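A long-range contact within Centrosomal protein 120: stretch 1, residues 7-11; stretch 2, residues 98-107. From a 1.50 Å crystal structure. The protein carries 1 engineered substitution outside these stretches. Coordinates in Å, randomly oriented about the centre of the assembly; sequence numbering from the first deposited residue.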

ATOM      1  N   LYS A   7      18.321  11.686 -11.109  1.00 80.05           N
ATOM      2  CA  LYS A   7      17.450  10.713 -10.466  1.00 67.91           C
ATOM      3  C   LYS A   7      16.060  10.772 -11.088  1.00 67.97           C
ATOM      4  O   LYS A   7      15.474  11.851 -11.218  1.00 70.07           O
ATOM      5  N   LEU A   8      15.540   9.611 -11.487  1.00 64.67           N
ATOM      6  CA  LEU A   8      14.155   9.533 -11.936  1.00 55.15           C
ATOM      7  C   LEU A   8      13.230   9.890 -10.780  1.00 50.50           C
ATOM      8  O   LEU A   8      13.289   9.267  -9.714  1.00 50.19           O
ATOM      9  N   GLU A   9      12.378  10.895 -10.990  1.00 49.39           N
ATOM     10  CA  GLU A   9      11.438  11.351  -9.976  1.00 58.97           C
ATOM     11  C   GLU A   9      10.051  11.515 -10.581  1.00 55.17           C
ATOM     12  O   GLU A   9       9.905  11.855 -11.759  1.00 55.58           O
ATOM     13  N   ALA A  10       9.032  11.270  -9.757  1.00 47.44           N
ATOM     14  CA  ALA A  10       7.639  11.457 -10.153  1.00 47.14           C
ATOM     15  C   ALA A  10       7.243  12.898  -9.849  1.00 54.82           C
ATOM     16  O   ALA A  10       7.110  13.281  -8.682  1.00 61.11           O
ATOM     17  N   ILE A  11       7.042  13.690 -10.896  1.00 48.56           N
ATOM     18  CA  ILE A  11       6.847  15.130 -10.776  1.00 52.91           C
ATOM     19  C   ILE A  11       5.363  15.435 -10.924  1.00 50.73           C
ATOM     20  O   ILE A  11       4.786  15.255 -12.003  1.00 47.43           O
ATOM     21  N   GLN A  98       9.287   1.888 -20.366  1.00 34.33           N
ATOM     22  CA  GLN A  98      10.626   1.599 -19.867  1.00 30.09           C
ATOM     23  C   GLN A  98      11.001   2.509 -18.714  1.00 32.49           C
ATOM     24  O   GLN A  98      11.593   2.054 -17.729  1.00 33.41           O
ATOM     25  N   ILE A  99      10.705   3.802 -18.833  1.00 31.37           N
ATOM     26  CA  ILE A  99      11.126   4.747 -17.807  1.00 33.56           C
ATOM     27  C   ILE A  99      10.357   4.516 -16.514  1.00 32.74           C
ATOM     28  O   ILE A  99      10.931   4.547 -15.416  1.00 31.14           O
ATOM     29  N   LEU A 100       9.052   4.252 -16.617  1.00 33.85           N
ATOM     30  CA  LEU A 100       8.262   4.022 -15.417  1.00 27.27           C
ATOM     31  C   LEU A 100       8.657   2.719 -14.737  1.00 30.13           C
ATOM     32  O   LEU A 100       8.766   2.662 -13.505  1.00 29.66           O
ATOM     33  N   LYS A 101       8.880   1.662 -15.525  1.00 28.64           N
ATOM     34  CA  LYS A 101       9.319   0.396 -14.955  1.00 33.79           C
ATOM     35  C   LYS A 101      10.646   0.565 -14.225  1.00 32.46           C
ATOM     36  O   LYS A 101      10.814   0.081 -13.100  1.00 31.28           O
ATOM     37  N   ALA A 102      11.589   1.289 -14.837  1.00 31.84           N
ATOM     38  CA  ALA A 102      12.858   1.569 -14.172  1.00 31.59           C
ATOM     39  C   ALA A 102      12.646   2.391 -12.905  1.00 33.73           C
ATOM     40  O   ALA A 102      13.209   2.081 -11.849  1.00 33.04           O
ATOM     41  N   PHE A 103      11.810   3.430 -12.990  1.00 32.45           N
ATOM     42  CA  PHE A 103      11.510   4.252 -11.821  1.00 30.79           C
ATOM     43  C   PHE A 103      10.985   3.400 -10.673  1.00 33.97           C
ATOM     44  O   PHE A 103      11.489   3.478  -9.548  1.00 30.36           O
ATOM     45  N   LEU A 104       9.972   2.572 -10.938  1.00 31.44           N
ATOM     46  CA  LEU A 104       9.401   1.765  -9.863  1.00 29.79           C
ATOM     47  C   LEU A 104      10.410   0.769  -9.310  1.00 30.44           C
ATOM     48  O   LEU A 104      10.441   0.517  -8.098  1.00 31.80           O
ATOM     49  N   SER A 105      11.238   0.182 -10.184  1.00 29.75           N
ATOM     50  CA  SER A 105      12.267  -0.745  -9.724  1.00 31.94           C
ATOM     51  C   SER A 105      13.227  -0.080  -8.751  1.00 35.05           C
ATOM     52  O   SER A 105      13.842  -0.776  -7.932  1.00 38.54           O
ATOM     53  N   GLN A 106      13.346   1.248  -8.800  1.00 33.45           N
ATOM     54  CA  GLN A 106      14.253   1.995  -7.941  1.00 35.22           C
ATOM     55  C   GLN A 106      13.575   2.569  -6.702  1.00 35.77           C
ATOM     56  O   GLN A 106      14.248   3.203  -5.885  1.00 37.72           O
ATOM     57  N   GLN A 107      12.256   2.358  -6.534  1.00 34.18           N
ATOM     58  CA  GLN A 107      11.623   3.013  -5.398  1.00 35.68           C
ATOM     59  C   GLN A 107      11.787   2.180  -4.133  1.00 32.70           C
ATOM     60  O   GLN A 107      11.879   0.949  -4.197  1.00 35.71           O
TER

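Packing of residues 7-11 against the helix of residues 98-105 and the residues beyond it, a contact between segments at least 91 residues apart in sequence that buries 303 Å² in all. Apolar contacts: Leu8 is the centre, its CA-to-CB bond directed toward the helix and its side chain in the m,t rotamer (chi1 -80°, chi2 180°). Leu8 CD2 lies 3.8 Å from CG2 of Ile99 (m,m); Leu8 CD1 lies 4.2 Å from the same methyl, 4.1 Å from Ala102 CB and 3.7 Å from the backbone O of Ile99. Ile99 O already accepts from Phe103 N within the helix, at 2.8 Å. Phe103 leaves the backbone sideways, but chi1 t (170°) and chi2 80° carry its ring to the other stretch, where CD1 is 3.9 Å from Leu8 CB and CZ is 3.7 Å from CB of Ala10, which also points toward the helix. Contacts with the ring from the backbone: Leu8 O sits at the ring edge, near its plane, 3.5 Å from Phe103 CD1; Glu9 CA and Ala10 N approach Phe103 CE1 obliquely at 3.8 and 3.6 Å. The CA-to-CB bond of Glu9 points away from the helix; its poorly ordered side chain makes a long salt bridge within the stretch (Glu9 OE2 to Lys7 NZ, 4.0 Å). Polar links: no direct hydrogen bond joins the stretches; two waters bridge them. Gln106 (m,t) points toward Leu8, and its OE1 accepts from both waters. Water 1 accepts from Leu8 N (2.8 Å) and donates to Gln106 OE1 (2.7 Å); water 2 donates to Leu8 O (2.8 Å) and Gln106 OE1 (2.9 Å), and accepts a weak bond from Gln107 NE2 (3.2 Å). The m,m side chain of Gln107 folds back so that NE2 also donates to Phe103 O (2.9 Å).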

ATOM      1  CB  LYS A   7      17.364  11.037  -8.975  1.00 60.06           C
ATOM      2  CG  LYS A   7      16.539  10.075  -8.143  1.00 56.58           C
ATOM      3  CD  LYS A   7      16.723  10.375  -6.658  1.00 66.54           C
ATOM      4  CE  LYS A   7      15.778   9.556  -5.793  1.00 70.48           C
ATOM      5  NZ  LYS A   7      14.359   9.896  -6.077  1.00 71.49           N
ATOM      6  CB  LEU A   8      13.849   8.121 -12.433  1.00 55.21           C
ATOM      7  CG  LEU A   8      14.294   7.743 -13.847  1.00 58.70           C
ATOM      8  CD1 LEU A   8      13.896   6.305 -14.164  1.00 59.37           C
ATOM      9  CD2 LEU A   8      13.709   8.706 -14.875  1.00 54.23           C
ATOM     10  CB  GLU A   9      11.879  12.682  -9.355  1.00 70.27           C
ATOM     11  CG  GLU A   9      12.947  12.541  -8.286  1.00 80.47           C
ATOM     12  CD  GLU A   9      13.273  13.858  -7.608  1.00 90.85           C
ATOM     13  OE1 GLU A   9      13.083  14.921  -8.238  1.00 93.01           O
ATOM     14  OE2 GLU A   9      13.716  13.827  -6.440  1.00 93.64           O
ATOM     15  CB  ALA A  10       6.735  10.475  -9.412  1.00 44.06           C
ATOM     16  CB  ILE A  11       7.677  15.889 -11.818  1.00 55.95           C
ATOM     17  CG1 ILE A  11       9.165  15.585 -11.629  1.00 62.66           C
ATOM     18  CG2 ILE A  11       7.399  17.380 -11.730  1.00 58.14           C
ATOM     19  CD1 ILE A  11      10.033  16.064 -12.772  1.00 69.00           C
ATOM     20  CB  GLN A  98      11.645   1.752 -20.991  1.00 30.85           C
ATOM     21  CG  GLN A  98      11.596   0.653 -22.004  1.00 32.85           C
ATOM     22  CD  GLN A  98      12.499   0.926 -23.184  1.00 30.45           C
ATOM     23  OE1 GLN A  98      12.376   1.960 -23.847  1.00 34.05           O
ATOM     24  NE2 GLN A  98      13.422   0.005 -23.454  1.00 30.18           N
ATOM     25  CB  ILE A  99      11.016   6.191 -18.329  1.00 34.27           C
ATOM     26  CG1 ILE A  99      12.103   6.443 -19.375  1.00 34.51           C
ATOM     27  CG2 ILE A  99      11.192   7.182 -17.202  1.00 39.67           C
ATOM     28  CD1 ILE A  99      13.497   6.288 -18.825  1.00 38.20           C
ATOM     29  CB  LEU A 100       6.776   4.036 -15.781  1.00 27.38           C
ATOM     30  CG  LEU A 100       5.798   3.866 -14.616  1.00 25.08           C
ATOM     31  CD1 LEU A 100       6.140   4.838 -13.494  1.00 30.48           C
ATOM     32  CD2 LEU A 100       4.360   4.080 -15.095  1.00 24.26           C
ATOM     33  CB  LYS A 101       9.408  -0.653 -16.065  1.00 33.21           C
ATOM     34  CG  LYS A 101       9.624  -2.093 -15.621  1.00 36.87           C
ATOM     35  CD  LYS A 101       9.733  -3.015 -16.841  1.00 35.19           C
ATOM     36  CE  LYS A 101       9.771  -4.497 -16.465  1.00 41.12           C
ATOM     37  NZ  LYS A 101      10.991  -4.893 -15.698  1.00 38.24           N
ATOM     38  CB  ALA A 102      13.795   2.291 -15.139  1.00 29.98           C
ATOM     39  CB  PHE A 103      10.495   5.333 -12.198  1.00 34.90           C
ATOM     40  CG  PHE A 103       9.926   6.088 -11.025  1.00 32.11           C
ATOM     41  CD1 PHE A 103      10.636   7.114 -10.429  1.00 36.13           C
ATOM     42  CD2 PHE A 103       8.654   5.792 -10.542  1.00 30.90           C
ATOM     43  CE1 PHE A 103      10.094   7.825  -9.360  1.00 38.94           C
ATOM     44  CE2 PHE A 103       8.118   6.495  -9.470  1.00 34.41           C
ATOM     45  CZ  PHE A 103       8.839   7.512  -8.884  1.00 37.56           C
ATOM     46  CB  LEU A 104       8.142   1.052 -10.345  1.00 31.97           C
ATOM     47  CG  LEU A 104       6.989   2.012 -10.591  1.00 34.15           C
ATOM     48  CD1 LEU A 104       5.845   1.275 -11.250  1.00 36.00           C
ATOM     49  CD2 LEU A 104       6.537   2.646  -9.284  1.00 31.12           C
ATOM     50  CB  SER A 105      13.026  -1.345 -10.917  1.00 34.67           C
ATOM     51  OG  SER A 105      14.005  -0.450 -11.429  1.00 37.32           O
ATOM     52  CB  GLN A 106      14.916   3.124  -8.739  1.00 34.05           C
ATOM     53  CG  GLN A 106      15.691   2.640  -9.964  1.00 38.16           C
ATOM     54  CD  GLN A 106      16.021   3.767 -10.926  1.00 39.94           C
ATOM     55  OE1 GLN A 106      15.904   4.944 -10.577  1.00 42.15           O
ATOM     56  NE2 GLN A 106      16.432   3.415 -12.148  1.00 36.87           N
ATOM     57  CB  GLN A 107      10.132   3.207  -5.667  1.00 34.18           C
ATOM     58  CG  GLN A 107       9.866   4.173  -6.812  1.00 37.47           C
ATOM     59  CD  GLN A 107      10.718   5.430  -6.712  1.00 44.83           C
ATOM     60  OE1 GLN A 107      10.487   6.275  -5.851  1.00 45.74           O
ATOM     61  NE2 GLN A 107      11.719   5.552  -7.591  1.00 42.14           N
TER
HETATM   62  O   HOH W   1      17.045   7.275 -11.166  1.00 49.89           O
HETATM   63  O   HOH W   2      14.190   6.730  -9.152  1.00 57.50           O